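Local coordinates for phosphinothricin N-acetyltransferase (Brucella ovis, PDB 5DWM), which probably transfers an acetyl group from acetyl-CoA to an acceptor amine, as an N-acetyltransferase of the GNAT family, at residues A[18-23]-A[43-48]; A[24-29]-A[95-100]; A[129-134]-A[160-165]; A[147-152]-A[167-172]. One frame throughout, in Å; residues are numbered along the deposited sequence. Where two conformers were deposited one is given.

Contact 1 (A[18-23]-A[43-48])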
loop_
_atom_site.group_PDB
_atom_site.type_symbol
_atom_site.label_atom_id
_atom_site.label_comp_id
_atom_site.label_asym_id
_atom_site.label_seq_id
_atom_site.Cartn_x
_atom_site.Cartn_y
_atom_site.Cartn_z
ATOM N N ALA A 18 -1.542 -22.924 18.227
ATOM C CA ALA A 18 -2.259 -24.141 17.857
ATOM C C ALA A 18 -3.271 -23.908 16.741
ATOM O O ALA A 18 -3.661 -24.868 16.063
ATOM C CB ALA A 18 -2.963 -24.720 19.084
ATOM N N ASP A 19 -3.695 -22.661 16.523
ATOM C CA ASP A 19 -4.673 -22.352 15.487
ATOM C C ASP A 19 -4.069 -22.268 14.091
ATOM O O ASP A 19 -4.824 -22.146 13.120
ATOM C CB ASP A 19 -5.357 -21.003 15.766
ATOM C CG ASP A 19 -6.074 -20.964 17.101
ATOM O OD1 ASP A 19 -6.618 -22.004 17.515
ATOM O OD2 ASP A 19 -6.093 -19.879 17.729
ATOM N N ILE A 20 -2.741 -22.344 13.959
ATOM C CA ILE A 20 -2.093 -22.092 12.668
ATOM C C ILE A 20 -2.536 -23.099 11.613
ATOM O O ILE A 20 -2.671 -22.766 10.428
ATOM C CB ILE A 20 -0.560 -22.055 12.827
ATOM C CG1 ILE A 20 -0.109 -20.668 13.283
ATOM C CG2 ILE A 20 0.148 -22.445 11.525
ATOM C CD1 ILE A 20 -0.304 -19.585 12.231
ATOM N N GLU A 21 -2.758 -24.352 12.016
ATOM C CA GLU A 21 -3.140 -25.367 11.036
ATOM C C GLU A 21 -4.459 -25.018 10.353
ATOM O O GLU A 21 -4.557 -25.042 9.121
ATOM C CB GLU A 21 -3.210 -26.748 11.687
ATOM C CG GLU A 21 -3.752 -27.804 10.746
ATOM C CD GLU A 21 -3.718 -29.183 11.344
ATOM O OE1 GLU A 21 -2.764 -29.931 11.048
ATOM O OE2 GLU A 21 -4.639 -29.512 12.118
ATOM N N THR A 22 -5.487 -24.683 11.140
ATOM C CA THR A 22 -6.779 -24.339 10.552
ATOM C C THR A 22 -6.719 -23.008 9.809
ATOM O O THR A 22 -7.310 -22.865 8.730
ATOM C CB THR A 22 -7.859 -24.325 11.633
ATOM O OG1 THR A 22 -7.910 -25.606 12.265
ATOM C CG2 THR A 22 -9.222 -24.027 11.026
ATOM N N ILE A 23 -6.013 -22.019 10.367
ATOM C CA ILE A 23 -5.869 -20.741 9.679
ATOM C C ILE A 23 -5.241 -20.936 8.304
ATOM O O ILE A 23 -5.694 -20.352 7.308
ATOM C CB ILE A 23 -5.074 -19.755 10.553
ATOM C CG1 ILE A 23 -5.986 -19.189 11.647
ATOM C CG2 ILE A 23 -4.471 -18.647 9.696
ATOM C CD1 ILE A 23 -5.256 -18.529 12.766
ATOM N N PRO A 43 0.491 -20.338 0.974
ATOM C CA PRO A 43 1.649 -20.477 1.867
ATOM C C PRO A 43 1.566 -21.754 2.693
ATOM O O PRO A 43 0.491 -22.290 2.964
ATOM C CB PRO A 43 1.554 -19.242 2.774
ATOM C CG PRO A 43 0.671 -18.277 2.032
ATOM C CD PRO A 43 -0.297 -19.128 1.262
ATOM N N THR A 44 2.734 -22.240 3.104
ATOM C CA THR A 44 2.776 -23.352 4.040
ATOM C C THR A 44 2.351 -22.888 5.437
ATOM O O THR A 44 2.318 -21.690 5.751
ATOM C CB THR A 44 4.204 -23.892 4.160
ATOM O OG1 THR A 44 5.076 -22.821 4.559
ATOM C CG2 THR A 44 4.687 -24.488 2.820
ATOM N N MET A 45 2.060 -23.864 6.299
ATOM C CA MET A 45 1.861 -23.550 7.707
ATOM C C MET A 45 3.096 -22.876 8.295
ATOM O O MET A 45 2.976 -21.958 9.119
ATOM C CB MET A 45 1.520 -24.829 8.464
ATOM C CG MET A 45 0.952 -24.597 9.832
ATOM S SD MET A 45 0.521 -26.157 10.616
ATOM C CE MET A 45 -0.349 -26.994 9.295
ATOM N N ASP A 46 4.291 -23.316 7.879
ATOM C CA ASP A 46 5.525 -22.713 8.377
ATOM C C ASP A 46 5.553 -21.226 8.074
ATOM O O ASP A 46 5.883 -20.406 8.941
ATOM C CB ASP A 46 6.731 -23.400 7.735
ATOM C CG ASP A 46 6.647 -24.918 7.803
ATOM O OD1 ASP A 46 7.424 -25.535 8.570
ATOM O OD2 ASP A 46 5.804 -25.492 7.084
ATOM N N GLU A 47 5.211 -20.864 6.835
ATOM C CA GLU A 47 5.196 -19.463 6.426
ATOM C C GLU A 47 4.099 -18.678 7.144
ATOM O O GLU A 47 4.328 -17.540 7.578
ATOM C CB GLU A 47 5.049 -19.384 4.899
ATOM C CG GLU A 47 4.792 -17.994 4.340
ATOM C CD GLU A 47 5.933 -17.017 4.557
ATOM O OE1 GLU A 47 7.082 -17.449 4.808
ATOM O OE2 GLU A 47 5.665 -15.802 4.471
ATOM N N MET A 48 2.914 -19.278 7.313
ATOM C CA MET A 48 1.850 -18.582 8.033
ATOM C C MET A 48 2.245 -18.324 9.481
ATOM O O MET A 48 2.018 -17.229 10.005
ATOM C CB MET A 48 0.527 -19.351 7.949
ATOM C CG MET A 48 -0.039 -19.422 6.523
ATOM S SD MET A 48 -0.518 -17.803 5.861
ATOM C CE MET A 48 -2.015 -17.467 6.811
#

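Contact 2 (A[24-29]-A[95-100])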
loop_
_atom_site.group_PDB
_atom_site.type_symbol
_atom_site.label_atom_id
_atom_site.label_comp_id
_atom_site.label_asym_id
_atom_site.label_seq_id
_atom_site.Cartn_x
_atom_site.Cartn_y
_atom_site.Cartn_z
ATOM N N THR A 24 -4.196 -21.768 8.231
ATOM C CA THR A 24 -3.578 -22.085 6.947
ATOM C C THR A 24 -4.564 -22.759 5.998
ATOM O O THR A 24 -4.591 -22.452 4.803
ATOM C CB THR A 24 -2.341 -22.953 7.176
ATOM O OG1 THR A 24 -1.436 -22.259 8.050
ATOM C CG2 THR A 24 -1.632 -23.250 5.855
ATOM N N ALA A 25 -5.384 -23.681 6.507
ATOM C CA ALA A 25 -6.389 -24.318 5.657
ATOM C C ALA A 25 -7.412 -23.310 5.131
ATOM O O ALA A 25 -7.794 -23.355 3.953
ATOM C CB ALA A 25 -7.082 -25.460 6.410
ATOM N N ILE A 26 -7.863 -22.390 5.986
ATOM C CA ILE A 26 -8.818 -21.366 5.561
ATOM C C ILE A 26 -8.197 -20.482 4.488
ATOM O O ILE A 26 -8.801 -20.217 3.443
ATOM C CB ILE A 26 -9.281 -20.540 6.772
ATOM C CG1 ILE A 26 -10.123 -21.415 7.706
ATOM C CG2 ILE A 26 -10.066 -19.306 6.330
ATOM C CD1 ILE A 26 -10.488 -20.745 9.016
ATOM N N TYR A 27 -6.978 -20.006 4.734
ATOM C CA TYR A 27 -6.333 -19.129 3.763
ATOM C C TYR A 27 -6.030 -19.869 2.461
ATOM O O TYR A 27 -6.136 -19.279 1.374
ATOM C CB TYR A 27 -5.074 -18.494 4.369
ATOM C CG TYR A 27 -4.486 -17.400 3.502
ATOM C CD1 TYR A 27 -5.241 -16.285 3.153
ATOM C CD2 TYR A 27 -3.192 -17.496 3.012
ATOM C CE1 TYR A 27 -4.722 -15.291 2.334
ATOM C CE2 TYR A 27 -2.657 -16.501 2.187
ATOM C CZ TYR A 27 -3.440 -15.408 1.858
ATOM O OH TYR A 27 -2.945 -14.412 1.058
ATOM N N THR A 28 -5.669 -21.155 2.547
ATOM C CA THR A 28 -5.418 -21.941 1.341
ATOM C C THR A 28 -6.629 -21.925 0.414
ATOM O O THR A 28 -6.500 -21.707 -0.796
ATOM C CB THR A 28 -5.029 -23.372 1.724
ATOM O OG1 THR A 28 -3.726 -23.365 2.323
ATOM C CG2 THR A 28 -5.033 -24.304 0.497
ATOM N N GLN A 29 -7.824 -22.154 0.970
ATOM C CA GLN A 29 -9.030 -22.121 0.145
ATOM C C GLN A 29 -9.273 -20.735 -0.441
ATOM O O GLN A 29 -9.671 -20.608 -1.606
ATOM C CB GLN A 29 -10.244 -22.590 0.952
ATOM C CG GLN A 29 -10.216 -24.074 1.267
ATOM C CD GLN A 29 -9.855 -24.901 0.049
ATOM O OE1 GLN A 29 -10.518 -24.820 -0.986
ATOM N NE2 GLN A 29 -8.781 -25.683 0.157
ATOM N N TYR A 95 -10.531 -13.400 6.947
ATOM C CA TYR A 95 -10.817 -14.557 6.107
ATOM C C TYR A 95 -11.707 -15.532 6.857
ATOM O O TYR A 95 -11.495 -15.786 8.046
ATOM C CB TYR A 95 -9.533 -15.269 5.666
ATOM C CG TYR A 95 -8.803 -14.492 4.597
ATOM C CD1 TYR A 95 -9.174 -14.602 3.264
ATOM C CD2 TYR A 95 -7.764 -13.631 4.919
ATOM C CE1 TYR A 95 -8.518 -13.893 2.276
ATOM C CE2 TYR A 95 -7.098 -12.910 3.932
ATOM C CZ TYR A 95 -7.481 -13.046 2.613
ATOM O OH TYR A 95 -6.829 -12.336 1.627
ATOM N N ILE A 96 -12.681 -16.093 6.144
ATOM C CA ILE A 96 -13.679 -16.981 6.721
ATOM C C ILE A 96 -13.599 -18.335 6.021
ATOM O O ILE A 96 -13.361 -18.404 4.808
ATOM C CB ILE A 96 -15.091 -16.371 6.580
ATOM C CG1 ILE A 96 -15.133 -14.948 7.158
ATOM C CG2 ILE A 96 -16.131 -17.245 7.255
ATOM C CD1 ILE A 96 -14.912 -14.861 8.654
ATOM N N ALA A 97 -13.785 -19.407 6.791
ATOM C CA ALA A 97 -13.850 -20.745 6.207
ATOM C C ALA A 97 -15.000 -20.824 5.206
ATOM O O ALA A 97 -16.067 -20.241 5.440
ATOM C CB ALA A 97 -14.053 -21.800 7.299
ATOM N N PRO A 98 -14.827 -21.535 4.087
ATOM C CA PRO A 98 -15.900 -21.572 3.078
ATOM C C PRO A 98 -17.230 -22.051 3.620
ATOM O O PRO A 98 -18.277 -21.492 3.269
ATOM C CB PRO A 98 -15.342 -22.528 2.014
ATOM C CG PRO A 98 -13.868 -22.411 2.151
ATOM C CD PRO A 98 -13.619 -22.243 3.628
ATOM N N ASP A 99 -17.227 -23.057 4.484
ATOM C CA ASP A 99 -18.489 -23.574 4.995
ATOM C C ASP A 99 -19.070 -22.733 6.124
ATOM O O ASP A 99 -20.131 -23.082 6.652
ATOM C CB ASP A 99 -18.339 -25.037 5.416
ATOM C CG ASP A 99 -17.238 -25.247 6.430
ATOM O OD1 ASP A 99 -16.288 -24.434 6.473
ATOM O OD2 ASP A 99 -17.321 -26.242 7.182
ATOM N N ALA A 100 -18.417 -21.634 6.496
ATOM C CA ALA A 100 -18.915 -20.749 7.539
ATOM C C ALA A 100 -19.371 -19.401 6.997
ATOM O O ALA A 100 -19.700 -18.507 7.780
ATOM C CB ALA A 100 -17.860 -20.560 8.634
HETATM O O HOH W 1 -11.510 -19.406 2.861
#

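Contact 3 (A[129-134]-A[160-165])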
loop_
_atom_site.group_PDB
_atom_site.type_symbol
_atom_site.label_atom_id
_atom_site.label_comp_id
_atom_site.label_asym_id
_atom_site.label_seq_id
_atom_site.Cartn_x
_atom_site.Cartn_y
_atom_site.Cartn_z
ATOM N N ILE A 129 -9.394 -4.112 -0.286
ATOM C CA ILE A 129 -10.240 -5.244 -0.659
ATOM C C ILE A 129 -9.892 -5.664 -2.082
ATOM O O ILE A 129 -10.152 -4.931 -3.043
ATOM C CB ILE A 129 -11.728 -4.897 -0.513
ATOM C CG1 ILE A 129 -12.024 -4.459 0.931
ATOM C CG2 ILE A 129 -12.606 -6.086 -0.952
ATOM C CD1 ILE A 129 -13.442 -3.960 1.146
ATOM N N GLY A 130 -9.298 -6.847 -2.217
ATOM C CA GLY A 130 -8.968 -7.349 -3.535
ATOM C C GLY A 130 -10.202 -7.786 -4.300
ATOM O O GLY A 130 -11.163 -8.306 -3.732
ATOM N N ASP A 131 -10.159 -7.582 -5.618
ATOM C CA ASP A 131 -11.266 -7.928 -6.514
ATOM C C ASP A 131 -12.590 -7.352 -6.012
ATOM O O ASP A 131 -13.585 -8.063 -5.851
ATOM C CB ASP A 131 -11.350 -9.441 -6.739
ATOM C CG ASP A 131 -12.325 -9.828 -7.850
ATOM O OD1 ASP A 131 -12.787 -8.936 -8.592
ATOM O OD2 ASP A 131 -12.630 -11.031 -7.982
ATOM N N GLY A 132 -12.600 -6.041 -5.765
ATOM C CA GLY A 132 -13.766 -5.396 -5.184
ATOM C C GLY A 132 -15.032 -5.512 -6.008
ATOM O O GLY A 132 -16.131 -5.430 -5.451
ATOM N N GLU A 133 -14.909 -5.706 -7.323
ATOM C CA GLU A 133 -16.105 -5.838 -8.148
ATOM C C GLU A 133 -16.881 -7.100 -7.797
ATOM O O GLU A 133 -18.118 -7.090 -7.775
ATOM C CB GLU A 133 -15.727 -5.826 -9.630
ATOM C CG GLU A 133 -16.913 -5.978 -10.567
ATOM C CD GLU A 133 -17.776 -4.736 -10.630
ATOM O OE1 GLU A 133 -17.337 -3.678 -10.141
ATOM O OE2 GLU A 133 -18.896 -4.816 -11.176
ATOM N N HIS A 134 -16.175 -8.193 -7.509
ATOM C CA HIS A 134 -16.817 -9.467 -7.229
ATOM C C HIS A 134 -16.876 -9.806 -5.747
ATOM O O HIS A 134 -17.734 -10.596 -5.344
ATOM C CB HIS A 134 -16.114 -10.601 -7.986
ATOM C CG HIS A 134 -16.352 -10.574 -9.464
ATOM N ND1 HIS A 134 -16.256 -11.700 -10.255
ATOM C CD2 HIS A 134 -16.686 -9.558 -10.295
ATOM C CE1 HIS A 134 -16.515 -11.377 -11.509
ATOM N NE2 HIS A 134 -16.782 -10.084 -11.560
ATOM N N HIS A 160 -6.455 -15.791 -12.042
ATOM C CA HIS A 160 -7.504 -16.667 -12.565
ATOM C C HIS A 160 -8.069 -16.141 -13.883
ATOM O O HIS A 160 -9.271 -16.221 -14.144
ATOM C CB HIS A 160 -8.621 -16.902 -11.541
ATOM C CG HIS A 160 -8.186 -17.641 -10.310
ATOM N ND1 HIS A 160 -6.922 -18.173 -10.159
ATOM C CD2 HIS A 160 -8.854 -17.934 -9.168
ATOM C CE1 HIS A 160 -6.830 -18.760 -8.979
ATOM N NE2 HIS A 160 -7.990 -18.632 -8.359
ATOM N N GLY A 161 -7.193 -15.572 -14.711
ATOM C CA GLY A 161 -7.577 -15.110 -16.031
ATOM C C GLY A 161 -8.365 -13.819 -16.078
ATOM O O GLY A 161 -8.898 -13.483 -17.141
ATOM N N ARG A 162 -8.433 -13.068 -14.975
ATOM C CA ARG A 162 -9.273 -11.881 -14.885
ATOM C C ARG A 162 -8.495 -10.724 -14.283
ATOM O O ARG A 162 -7.705 -10.911 -13.351
ATOM C CB ARG A 162 -10.491 -12.127 -13.964
ATOM C CG ARG A 162 -11.697 -12.769 -14.610
ATOM C CD ARG A 162 -12.967 -12.495 -13.787
ATOM N NE ARG A 162 -12.827 -12.905 -12.389
ATOM C CZ ARG A 162 -12.918 -12.094 -11.333
ATOM N NH1 ARG A 162 -13.160 -10.797 -11.481
ATOM N NH2 ARG A 162 -12.775 -12.588 -10.113
ATOM N N TRP A 163 -8.748 -9.523 -14.797
ATOM C CA TRP A 163 -8.258 -8.311 -14.151
ATOM C C TRP A 163 -9.141 -7.976 -12.957
ATOM O O TRP A 163 -10.367 -8.126 -13.009
ATOM C CB TRP A 163 -8.232 -7.136 -15.130
ATOM C CG TRP A 163 -7.093 -7.216 -16.096
ATOM C CD1 TRP A 163 -7.158 -7.548 -17.421
ATOM C CD2 TRP A 163 -5.712 -6.963 -15.807
ATOM N NE1 TRP A 163 -5.891 -7.505 -17.980
ATOM C CE2 TRP A 163 -4.990 -7.155 -17.007
ATOM C CE3 TRP A 163 -5.019 -6.593 -14.648
ATOM C CZ2 TRP A 163 -3.610 -6.993 -17.076
ATOM C CZ3 TRP A 163 -3.652 -6.431 -14.716
ATOM C CH2 TRP A 163 -2.958 -6.631 -15.920
ATOM N N LEU A 164 -8.506 -7.510 -11.884
ATOM C CA LEU A 164 -9.162 -7.296 -10.603
ATOM C C LEU A 164 -8.915 -5.864 -10.169
ATOM O O LEU A 164 -7.847 -5.311 -10.431
ATOM C CB LEU A 164 -8.547 -8.204 -9.536
ATOM C CG LEU A 164 -8.331 -9.674 -9.912
ATOM C CD1 LEU A 164 -7.646 -10.415 -8.766
ATOM C CD2 LEU A 164 -9.646 -10.347 -10.283
ATOM N N ASP A 165 -9.893 -5.279 -9.474
ATOM C CA ASP A 165 -9.756 -3.944 -8.910
ATOM C C ASP A 165 -9.570 -4.044 -7.404
ATOM O O ASP A 165 -10.115 -4.942 -6.762
ATOM C CB ASP A 165 -11.009 -3.094 -9.156
ATOM C CG ASP A 165 -11.285 -2.840 -10.632
ATOM O OD1 ASP A 165 -10.425 -3.117 -11.491
ATOM O OD2 ASP A 165 -12.387 -2.345 -10.935
HETATM O O HOH W 2 -12.556 -6.419 -9.230
#

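Contact 4 (A[147-152]-A[167-172])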
loop_
_atom_site.group_PDB
_atom_site.type_symbol
_atom_site.label_atom_id
_atom_site.label_comp_id
_atom_site.label_asym_id
_atom_site.label_seq_id
_atom_site.Cartn_x
_atom_site.Cartn_y
_atom_site.Cartn_z
ATOM N N PHE A 147 -17.440 1.580 7.603
ATOM C CA PHE A 147 -16.373 2.012 6.713
ATOM C C PHE A 147 -16.975 2.789 5.550
ATOM O O PHE A 147 -18.088 2.501 5.090
ATOM C CB PHE A 147 -15.631 0.804 6.142
ATOM C CG PHE A 147 -14.670 0.145 7.095
ATOM C CD1 PHE A 147 -15.123 -0.606 8.173
ATOM C CD2 PHE A 147 -13.301 0.210 6.861
ATOM C CE1 PHE A 147 -14.228 -1.226 9.024
ATOM C CE2 PHE A 147 -12.404 -0.418 7.705
ATOM C CZ PHE A 147 -12.864 -1.144 8.785
ATOM N N THR A 148 -16.232 3.779 5.067
ATOM C CA THR A 148 -16.639 4.554 3.907
ATOM C C THR A 148 -15.688 4.293 2.748
ATOM O O THR A 148 -14.503 4.015 2.944
ATOM C CB THR A 148 -16.687 6.054 4.223
ATOM O OG1 THR A 148 -15.390 6.504 4.615
ATOM C CG2 THR A 148 -17.649 6.322 5.366
ATOM N N HIS A 149 -16.223 4.364 1.536
ATOM C CA HIS A 149 -15.408 4.143 0.351
ATOM C C HIS A 149 -14.411 5.276 0.173
ATOM O O HIS A 149 -14.775 6.452 0.229
ATOM C CB HIS A 149 -16.317 4.046 -0.867
ATOM C CG HIS A 149 -17.038 2.744 -0.956
ATOM N ND1 HIS A 149 -16.472 1.629 -1.530
ATOM C CD2 HIS A 149 -18.259 2.364 -0.508
ATOM C CE1 HIS A 149 -17.322 0.619 -1.450
ATOM N NE2 HIS A 149 -18.416 1.040 -0.838
ATOM N N CYS A 150 -13.142 4.923 -0.047
ATOM C CA CYS A 150 -12.121 5.943 -0.208
ATOM C C CYS A 150 -11.198 5.681 -1.391
ATOM O O CYS A 150 -10.143 6.316 -1.479
ATOM C CB CYS A 150 -11.321 6.163 1.092
ATOM S SG CYS A 150 -10.348 4.756 1.666
ATOM N N GLY A 151 -11.552 4.781 -2.297
ATOM C CA GLY A 151 -10.781 4.656 -3.520
ATOM C C GLY A 151 -11.013 3.335 -4.212
ATOM O O GLY A 151 -11.585 2.397 -3.660
ATOM N N ARG A 152 -10.537 3.275 -5.454
ATOM C CA ARG A 152 -10.622 2.056 -6.252
ATOM C C ARG A 152 -9.480 2.100 -7.254
ATOM O O ARG A 152 -9.483 2.945 -8.160
ATOM C CB ARG A 152 -11.967 1.955 -6.965
ATOM C CG ARG A 152 -12.146 0.656 -7.733
ATOM C CD ARG A 152 -13.621 0.412 -8.029
ATOM N NE ARG A 152 -13.846 -0.775 -8.851
ATOM C CZ ARG A 152 -14.931 -1.540 -8.779
ATOM N NH1 ARG A 152 -15.898 -1.262 -7.911
ATOM N NH2 ARG A 152 -15.050 -2.596 -9.571
ATOM N N VAL A 167 -10.595 -2.264 -4.028
ATOM C CA VAL A 167 -11.491 -1.293 -3.404
ATOM C C VAL A 167 -10.924 -0.902 -2.043
ATOM O O VAL A 167 -10.614 -1.770 -1.217
ATOM C CB VAL A 167 -12.921 -1.852 -3.293
ATOM C CG1 VAL A 167 -13.730 -1.067 -2.258
ATOM C CG2 VAL A 167 -13.599 -1.819 -4.673
ATOM N N LEU A 168 -10.763 0.398 -1.812
ATOM C CA LEU A 168 -10.255 0.904 -0.542
ATOM C C LEU A 168 -11.392 1.503 0.278
ATOM O O LEU A 168 -12.230 2.241 -0.256
ATOM C CB LEU A 168 -9.190 1.979 -0.772
ATOM C CG LEU A 168 -8.038 1.550 -1.675
ATOM C CD1 LEU A 168 -7.306 2.779 -2.105
ATOM C CD2 LEU A 168 -7.113 0.625 -0.931
ATOM N N MET A 169 -11.420 1.182 1.579
ATOM C CA MET A 169 -12.413 1.722 2.502
ATOM C C MET A 169 -11.732 2.073 3.819
ATOM O O MET A 169 -10.725 1.466 4.190
ATOM C CB MET A 169 -13.544 0.715 2.762
ATOM C CG MET A 169 -14.140 0.127 1.486
ATOM S SD MET A 169 -15.585 -0.903 1.787
ATOM C CE MET A 169 -16.761 0.331 2.347
ATOM N N GLN A 170 -12.294 3.037 4.548
ATOM C CA GLN A 170 -11.665 3.429 5.804
ATOM C C GLN A 170 -12.700 3.760 6.871
ATOM O O GLN A 170 -13.839 4.128 6.583
ATOM C CB GLN A 170 -10.645 4.575 5.644
ATOM C CG GLN A 170 -11.263 5.917 5.300
ATOM C CD GLN A 170 -10.228 7.020 5.117
ATOM O OE1 GLN A 170 -10.213 7.692 4.090
ATOM N NE2 GLN A 170 -9.374 7.224 6.125
ATOM N N LEU A 171 -12.260 3.641 8.121
ATOM C CA LEU A 171 -13.095 3.894 9.289
ATOM C C LEU A 171 -12.276 4.749 10.242
ATOM O O LEU A 171 -11.178 4.326 10.660
ATOM C CB LEU A 171 -13.454 2.570 9.963
ATOM C CG LEU A 171 -14.287 2.664 11.239
ATOM C CD1 LEU A 171 -15.745 3.008 10.935
ATOM C CD2 LEU A 171 -14.193 1.360 12.013
ATOM N N PRO A 172 -12.764 5.915 10.645
ATOM C CA PRO A 172 -12.030 6.719 11.623
ATOM C C PRO A 172 -12.209 6.152 13.020
ATOM O O PRO A 172 -13.248 5.579 13.357
ATOM C CB PRO A 172 -12.698 8.093 11.509
ATOM C CG PRO A 172 -14.133 7.757 11.150
ATOM C CD PRO A 172 -14.056 6.523 10.271
#

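Contact 1 (A[18-23]-A[43-48])
Met48 and Ile23 meet on the buried side of the contact, where the helices 20-33 and 45-58 come together. The Met48 chain is bent at both chi2 and chi3, and its terminal CE comes to rest 4.0 Å from Ile23 CG2, the two side chains crossing obliquely. Next to them Ile20, in one of its two conformers, directs its CD1 at the backbone of Met48, 4.0 Å from Met48 C, a methyl group covering part of the first turn of helix 45-58. Tyr74 of strand 70-79 closes in on both Ile23 and Met48, and Phe15 packs on Ile20 and Ile23, which makes this the closed, largely apolar half. The other half faces solvent. There Met45, also in one of two conformers and so less certain in detail, holds CG anti to its backbone N (chi1 -165°) and reaches over to helix 20-33. The final bend at chi3 lays Met45 CE 3.7 Å from Glu21 CA and equally near Glu21 CB, a thioether methyl resting on the aliphatic base of an acidic residue. Helix 45-58 begins at this edge, with Thr44 as its N-cap: Glu47 N donates to Thr44 OG1 at 3.0 Å. The arrangement is that of two consecutive helices packed on each other by aliphatic and thioether side chains, consistent with the helical pair that follows the first strand in the GNAT fold.

Contact 2 (A[24-29]-A[95-100])
Ile26 sets its two branches against the end of strand 89-96 and the turn that follows. From its CB the branch CG2, anti to the backbone N (chi1 of CG1 is -68°), reaches the peptide between Ile96 and Ala97, 3.7 Å from Ile96 C, and also nears Tyr95 CB. The other branch runs through CG1, 4.0 Å from Ala97 CB, to CD1 at its tip, which stays beside the same methyl at 4.1 Å. One helix residue thus covers three successive residues. The next residue, Tyr27, points an edge at the face of Tyr95, a T-shaped pair with planes at 77° and ring centroids 5.0 Å apart. Tyr27 CD1 stands over the centre of the Tyr95 ring, while Tyr27 CE1 approaches Tyr95 CZ to 3.6 Å. The Tyr27 hydroxyl is engaged with Glu39 and Ser37, which should help fix the ring. At the outer end Gln29 CB rests on Pro98 CG. A water donates to both Ile26 O and Ile96 O, 2.9 Å from each, and so bridges the helix and strand backbones. Ile96 itself, an acetyl-CoA binding residue, turns its CB away from the helix. The chemistry is therefore mainly apolar and aromatic, with a single water spanning two backbone carbonyls, consistent with the helix backing a strand end whose Ile96 faces the cofactor site.

Contact 3 (A[129-134]-A[160-165])
The guanidinium of Arg162 lies flat on the ring of His134, planes 6° and centres 3.9 Å apart. Arg162 NH1 sits over the middle of the imidazole, whereas His134 ND1 lies toward the rim of the guanidinium; Glu133 CG lies in plane at the edge of the His134 ring. Leu164 CD2 covers the opposite face of the guanidinium, also toward its rim, placing the cation between ring and methyl. At the guanidinium edge stands the carboxylate of Asp131, turned 40° from its plane. Arg162 NH2 and Asp131 OD2 form a salt bridge, though the position of OD2 is less certain, and Arg162 NH1 makes a weak second bond of 3.5 Å to Asp131 OD1. Asp131 places its CG anti to the backbone N (chi1 -170°), and Leu164 CD2 lies 3.7 Å from that CG. Asp131 OD1 accepts from a water at 2.6 Å, and this water accepts from Glu133 N and Asp165 N. The loop backbone is tied to the strand directly by Gly132 N, which donates to Asp165 O at 2.9 Å. The Asp165 carboxylate accepts from Gly155 N and forms salt bridges with Arg152 and with Arg177 of the second subunit. Charge, stacking and a bridging water thus combine to hold the loop after strand 124-129 against the start of strand 162-172, and the stack probably favours a neutral His134 ring.

Contact 4 (A[147-152]-A[167-172])
Thr148 and Gln170 exchange backbone hydrogen bonds in the antiparallel beta hairpin of strands 148-159 and 162-172, which is interrupted by a classic beta bulge where Cys150 and Gly151 both face Leu168. In the ordinary pairing before the bulge, Thr148 N donates to Gln170 O and Gln170 N to Thr148 O, each at 2.9 Å. At the bulge Cys150 N donates to Leu168 O and Leu168 N to Gly151 O, each at 2.8 Å. The backbone angles of Gly151 are ones that suit glycine.

On one face of the hairpin, Met169 runs beside His149 in the same direction, and its bend at chi3 (68°) brings CE over the centre of the imidazole, a CH-pi contact of 3.7 Å. Val167 CG1 meets the edge of the same ring, and its CG2 borders the stem of Arg152, which stays extended from CG to NE. Cys150 SG lies 3.9 Å from Leu168 CB, whose side chain is on the other face with Gln170. Separately, at the far end of the pairing, the ring of Phe147 receives Leu171 CB almost exactly on its normal.

A second shell fixes several of these groups. His149 NE2 bonds to Glu143, Arg152 forms salt bridges with Glu133 and Asp165, and Phe147 packs on helix 105-119. Strand 148-159 is outermost within the chain, but Cys150 and Arg152 make backbone hydrogen bonds to the second subunit, and Leu168 packs on its counterpart there. Gln170 OE1 accepts from Glu154 N of that subunit, and the same oxygen lies 3.5 Å from Cys150 CB.

The four contacts fall into two pairs. Contacts 1 and 2 share helix 20-33, have centres 12 Å apart and touch where Met45 and Met48 pack on Thr24; their segments alternate along the chain. Contacts 3 and 4 likewise alternate, share strand 162-172 and lie 17 Å apart between centres, joined by the Glu133–Arg152 salt bridge. Both come after contact 2 in sequence. Contacts 2, 3 and 4 all reach the one mixed sheet, whereas contacts 1 and 4 lie 29 Å apart on opposite sides of the chain's centre. The first pair thus packs the N-terminal helices near the acetyl-CoA strand, and the second builds the sheet end that meets the other subunit.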